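Local coordinates for flagellar regulatory protein C (Vibrio cholerae, PDB 4QHS) that probably uses ATP hydrolysis by its ring-forming AAA+ domain to activate sigma-54-dependent transcription of flagellar genes, at residues F87-E90 with G96-Q99; H201-H206 with N239-A244. One frame throughout, in Å; residues are numbered along the deposited sequence.

Interaction 1: residues F87-E90 with G96-Q99; sequences FGYE and GAVQ
The ring of Y89 meets A97 and Q99 at the base of the loop carrying the GAFTGA sequence, the signature of sigma-54 activators, whose last two residues are G96 and A97. The apolar part is small. Y89 CD2 lies 3.9 Å from the methyl A97 CB, which approaches the ring obliquely. That methyl also lies 3.8 Å from the backbone atom E90 O, so it sits beside both the ring and the chain that follows it. A97 is the centre of an inverse gamma turn, with G96 O and V98 N 3.1 Å apart.

The polar part involves a carbonyl and ring carbons: Q99 O is 3.2 Å from Y89 CE2 and 3.4 Å from Y89 CD2, again at an oblique angle. With chi1 at 50° the Y89 ring is tucked over its own backbone, flanked by N and C, and turned to the returning loop. G88, with a phi of 77°, turns the chain out of the preceding helix just before Y89.

The backbone of Y89 pairs with C101, while G88 and E90 pair with L141. E90 OE2 forms a salt bridge with R140, the Y89 ring makes an edge-to-face contact with F94, and Y89 OH has a weak hydrogen bond to R144 of a neighbouring subunit.

With no hydrogen bond linking 87-90 to 96-99, the contact relies on dispersion and a weakly polar carbonyl-to-ring approach, consistent with a loop that can shift as activators of this family remodel the polymerase complex.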
# COMPACT_ATOMS: atom_id res chain seq x y z
N PHE A 87 -4.22 -30.30 10.48
CA PHE A 87 -3.14 -31.09 9.90
C PHE A 87 -1.98 -31.33 10.85
O PHE A 87 -1.17 -32.24 10.65
CB PHE A 87 -2.63 -30.42 8.63
CG PHE A 87 -3.65 -30.36 7.55
CD1 PHE A 87 -3.91 -31.47 6.76
CD2 PHE A 87 -4.41 -29.23 7.35
CE1 PHE A 87 -4.88 -31.44 5.78
CE2 PHE A 87 -5.38 -29.19 6.36
CZ PHE A 87 -5.61 -30.29 5.58
N GLY A 88 -1.89 -30.52 11.90
CA GLY A 88 -0.78 -30.63 12.82
C GLY A 88 0.43 -29.99 12.16
O GLY A 88 0.35 -29.56 11.01
N TYR A 89 1.55 -29.95 12.87
CA TYR A 89 2.72 -29.26 12.38
C TYR A 89 3.98 -29.75 13.07
O TYR A 89 3.93 -30.39 14.13
CB TYR A 89 2.57 -27.75 12.56
CG TYR A 89 2.15 -27.33 13.96
CD1 TYR A 89 0.80 -27.28 14.31
CD2 TYR A 89 3.10 -27.01 14.93
CE1 TYR A 89 0.40 -26.90 15.59
CE2 TYR A 89 2.71 -26.64 16.22
CZ TYR A 89 1.36 -26.59 16.53
OH TYR A 89 0.96 -26.21 17.80
N GLU A 90 5.10 -29.44 12.46
CA GLU A 90 6.39 -29.71 13.06
C GLU A 90 6.94 -28.41 13.63
O GLU A 90 6.49 -27.32 13.26
CB GLU A 90 7.34 -30.33 12.03
CG GLU A 90 6.83 -31.69 11.52
CD GLU A 90 6.86 -32.79 12.59
OE1 GLU A 90 7.70 -32.73 13.51
OE2 GLU A 90 6.03 -33.72 12.51
N GLY A 96 5.98 -19.35 15.70
CA GLY A 96 5.29 -19.73 16.90
C GLY A 96 5.00 -21.20 16.93
O GLY A 96 4.38 -21.68 17.85
N ALA A 97 5.44 -21.92 15.92
CA ALA A 97 5.43 -23.36 15.93
C ALA A 97 6.64 -23.79 16.70
O ALA A 97 7.69 -23.99 16.16
CB ALA A 97 5.48 -23.90 14.56
N VAL A 98 6.46 -23.92 17.99
CA VAL A 98 7.52 -24.14 18.92
C VAL A 98 7.61 -25.58 19.37
O VAL A 98 8.49 -25.93 20.11
CB VAL A 98 7.36 -23.19 20.11
CG1 VAL A 98 6.64 -23.83 21.23
CG2 VAL A 98 8.68 -22.69 20.54
N GLN A 99 6.70 -26.40 18.90
CA GLN A 99 6.71 -27.82 19.18
C GLN A 99 6.06 -28.56 18.06
O GLN A 99 5.44 -27.97 17.22
CB GLN A 99 5.96 -28.11 20.47
CG GLN A 99 4.52 -27.75 20.43
CD GLN A 99 3.82 -28.10 21.69
OE1 GLN A 99 3.98 -27.45 22.69
NE2 GLN A 99 3.04 -29.15 21.65

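Interaction 2: residues H201-H206 with N239-A244; sequences HLIERH and NVVQRA
V241 packs against L202 and I203 where two helices of the AAA+ lid, the α-helical subdomain that follows the ATPase core, come together side by side. The two branches of the valine divide the work. CG1 takes most of it, reaching 3.5 Å from I203 CG1 and 4.0 Å from L202 CB, while CG2 touches the leucine tip at L202 CD1, 4.1 Å away. CG1 is anti to the backbone N of V241 (chi1 176°), which directs it at both partners. The valine crosses each of the two side chains at a slant. I203, whose CB does not start toward the valine, meets it through CG1, with its terminal CD1 a little further off, whereas L202 starts from a CB already directed at the other helix.

The close contacts are all apolar, and no hydrogen bond joins the segments. At the nearest point of the backbones, I203 and V241, the CA atoms are 7.0 Å apart.

Further out, L202 also rests on L237 and D238 and I203 on L245, so both residues lean along helix 233-247, and V214 and P215, in a loop, cover I203 as well.

The side chain of N239 is directed away from helix 195-208. N239 ND2 and R243 NH2 hydrogen-bond to Y176 O and N179 O, respectively, of a neighbouring subunit, and N239 O lies 4.1 Å above the plane of the R243 guanidinium, over its centre.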
# COMPACT_ATOMS: atom_id res chain seq x y z
N HIS A 201 -36.09 -32.06 27.85
CA HIS A 201 -34.77 -32.63 27.94
C HIS A 201 -33.81 -31.62 28.52
O HIS A 201 -32.97 -31.93 29.34
CB HIS A 201 -34.29 -33.07 26.57
CG HIS A 201 -33.10 -33.97 26.62
ND1 HIS A 201 -31.81 -33.50 26.60
CD2 HIS A 201 -33.01 -35.32 26.72
CE1 HIS A 201 -30.98 -34.52 26.68
NE2 HIS A 201 -31.68 -35.63 26.74
N LEU A 202 -33.95 -30.39 28.07
CA LEU A 202 -33.12 -29.30 28.54
C LEU A 202 -33.34 -29.12 30.01
O LEU A 202 -32.41 -28.98 30.77
CB LEU A 202 -33.48 -28.04 27.81
CG LEU A 202 -32.97 -28.03 26.40
CD1 LEU A 202 -33.62 -26.95 25.64
CD2 LEU A 202 -31.52 -27.82 26.45
N ILE A 203 -34.58 -29.16 30.41
CA ILE A 203 -34.87 -29.05 31.81
C ILE A 203 -34.35 -30.25 32.53
O ILE A 203 -33.79 -30.14 33.60
CB ILE A 203 -36.34 -28.96 32.05
CG1 ILE A 203 -36.91 -27.80 31.28
CG2 ILE A 203 -36.61 -28.71 33.46
CD1 ILE A 203 -38.04 -27.19 31.93
N GLU A 204 -34.53 -31.41 31.94
CA GLU A 204 -34.11 -32.64 32.56
C GLU A 204 -32.60 -32.69 32.62
O GLU A 204 -32.02 -33.00 33.64
CB GLU A 204 -34.68 -33.82 31.80
CG GLU A 204 -33.87 -35.10 31.84
CD GLU A 204 -34.72 -36.33 31.62
OE1 GLU A 204 -34.20 -37.45 31.73
OE2 GLU A 204 -35.91 -36.17 31.33
N ARG A 205 -31.96 -32.38 31.51
CA ARG A 205 -30.52 -32.42 31.41
C ARG A 205 -29.82 -31.53 32.42
O ARG A 205 -28.72 -31.82 32.87
CB ARG A 205 -30.13 -32.00 30.01
CG ARG A 205 -29.21 -30.82 29.92
CD ARG A 205 -28.67 -30.72 28.51
NE ARG A 205 -27.64 -29.69 28.37
CZ ARG A 205 -26.34 -29.93 28.29
NH1 ARG A 205 -25.87 -31.17 28.33
NH2 ARG A 205 -25.50 -28.92 28.16
N HIS A 206 -30.48 -30.43 32.75
CA HIS A 206 -29.96 -29.38 33.63
C HIS A 206 -30.19 -29.68 35.10
O HIS A 206 -29.28 -29.58 35.91
CB HIS A 206 -30.60 -28.04 33.28
CG HIS A 206 -30.44 -27.00 34.35
ND1 HIS A 206 -31.30 -26.91 35.42
CD2 HIS A 206 -29.53 -26.02 34.51
CE1 HIS A 206 -30.92 -25.91 36.20
NE2 HIS A 206 -29.85 -25.35 35.67
N ASN A 239 -31.78 -20.94 25.59
CA ASN A 239 -31.83 -19.73 26.35
C ASN A 239 -33.13 -19.56 27.11
O ASN A 239 -33.11 -19.23 28.27
CB ASN A 239 -31.61 -18.52 25.46
CG ASN A 239 -30.18 -18.11 25.38
OD1 ASN A 239 -29.31 -18.82 25.81
ND2 ASN A 239 -29.94 -16.97 24.81
N VAL A 240 -34.24 -19.75 26.45
CA VAL A 240 -35.52 -19.48 27.03
C VAL A 240 -35.77 -20.43 28.18
O VAL A 240 -36.23 -20.05 29.23
CB VAL A 240 -36.60 -19.61 25.97
CG1 VAL A 240 -37.96 -19.64 26.57
CG2 VAL A 240 -36.49 -18.50 24.98
N VAL A 241 -35.44 -21.69 27.99
CA VAL A 241 -35.65 -22.67 29.00
C VAL A 241 -34.81 -22.42 30.22
O VAL A 241 -35.29 -22.50 31.31
CB VAL A 241 -35.36 -24.05 28.49
CG1 VAL A 241 -35.49 -25.03 29.58
CG2 VAL A 241 -36.31 -24.38 27.40
N GLN A 242 -33.56 -22.11 30.03
CA GLN A 242 -32.67 -21.79 31.13
C GLN A 242 -33.13 -20.56 31.88
O GLN A 242 -33.12 -20.53 33.08
CB GLN A 242 -31.28 -21.53 30.60
CG GLN A 242 -30.27 -22.52 31.02
CD GLN A 242 -28.88 -22.14 30.58
OE1 GLN A 242 -28.41 -22.60 29.57
NE2 GLN A 242 -28.21 -21.30 31.35
N ARG A 243 -33.54 -19.55 31.15
CA ARG A 243 -34.09 -18.37 31.73
C ARG A 243 -35.32 -18.73 32.55
O ARG A 243 -35.50 -18.27 33.65
CB ARG A 243 -34.47 -17.37 30.64
CG ARG A 243 -34.94 -16.06 31.09
CD ARG A 243 -35.41 -15.24 29.95
NE ARG A 243 -34.34 -15.01 29.01
CZ ARG A 243 -34.37 -15.34 27.73
NH1 ARG A 243 -35.41 -15.92 27.20
NH2 ARG A 243 -33.33 -15.09 26.98
N ALA A 244 -36.15 -19.58 32.00
CA ALA A 244 -37.35 -19.98 32.67
C ALA A 244 -37.06 -20.64 33.99
O ALA A 244 -37.67 -20.32 34.96
CB ALA A 244 -38.14 -20.87 31.81

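In the fold
Interactions 1 and 2 mark distant parts of the same subunit: their centres are about 41 Å apart, their nearest atoms about 28 Å, and they do not touch. The chain completes the first contact well before it begins the second. Interaction 1 belongs to an insertion in the ATPase core, interaction 2 to the lid, and three of the five strands of the parallel core sheet (112-116, 152-157 and 182-184) come between them along the chain. No nucleotide is bound here. In AAA+ proteins the nucleotide sits between core and lid, so motions there could reach both regions. Both contacts also touch a neighbouring subunit of the heptamer.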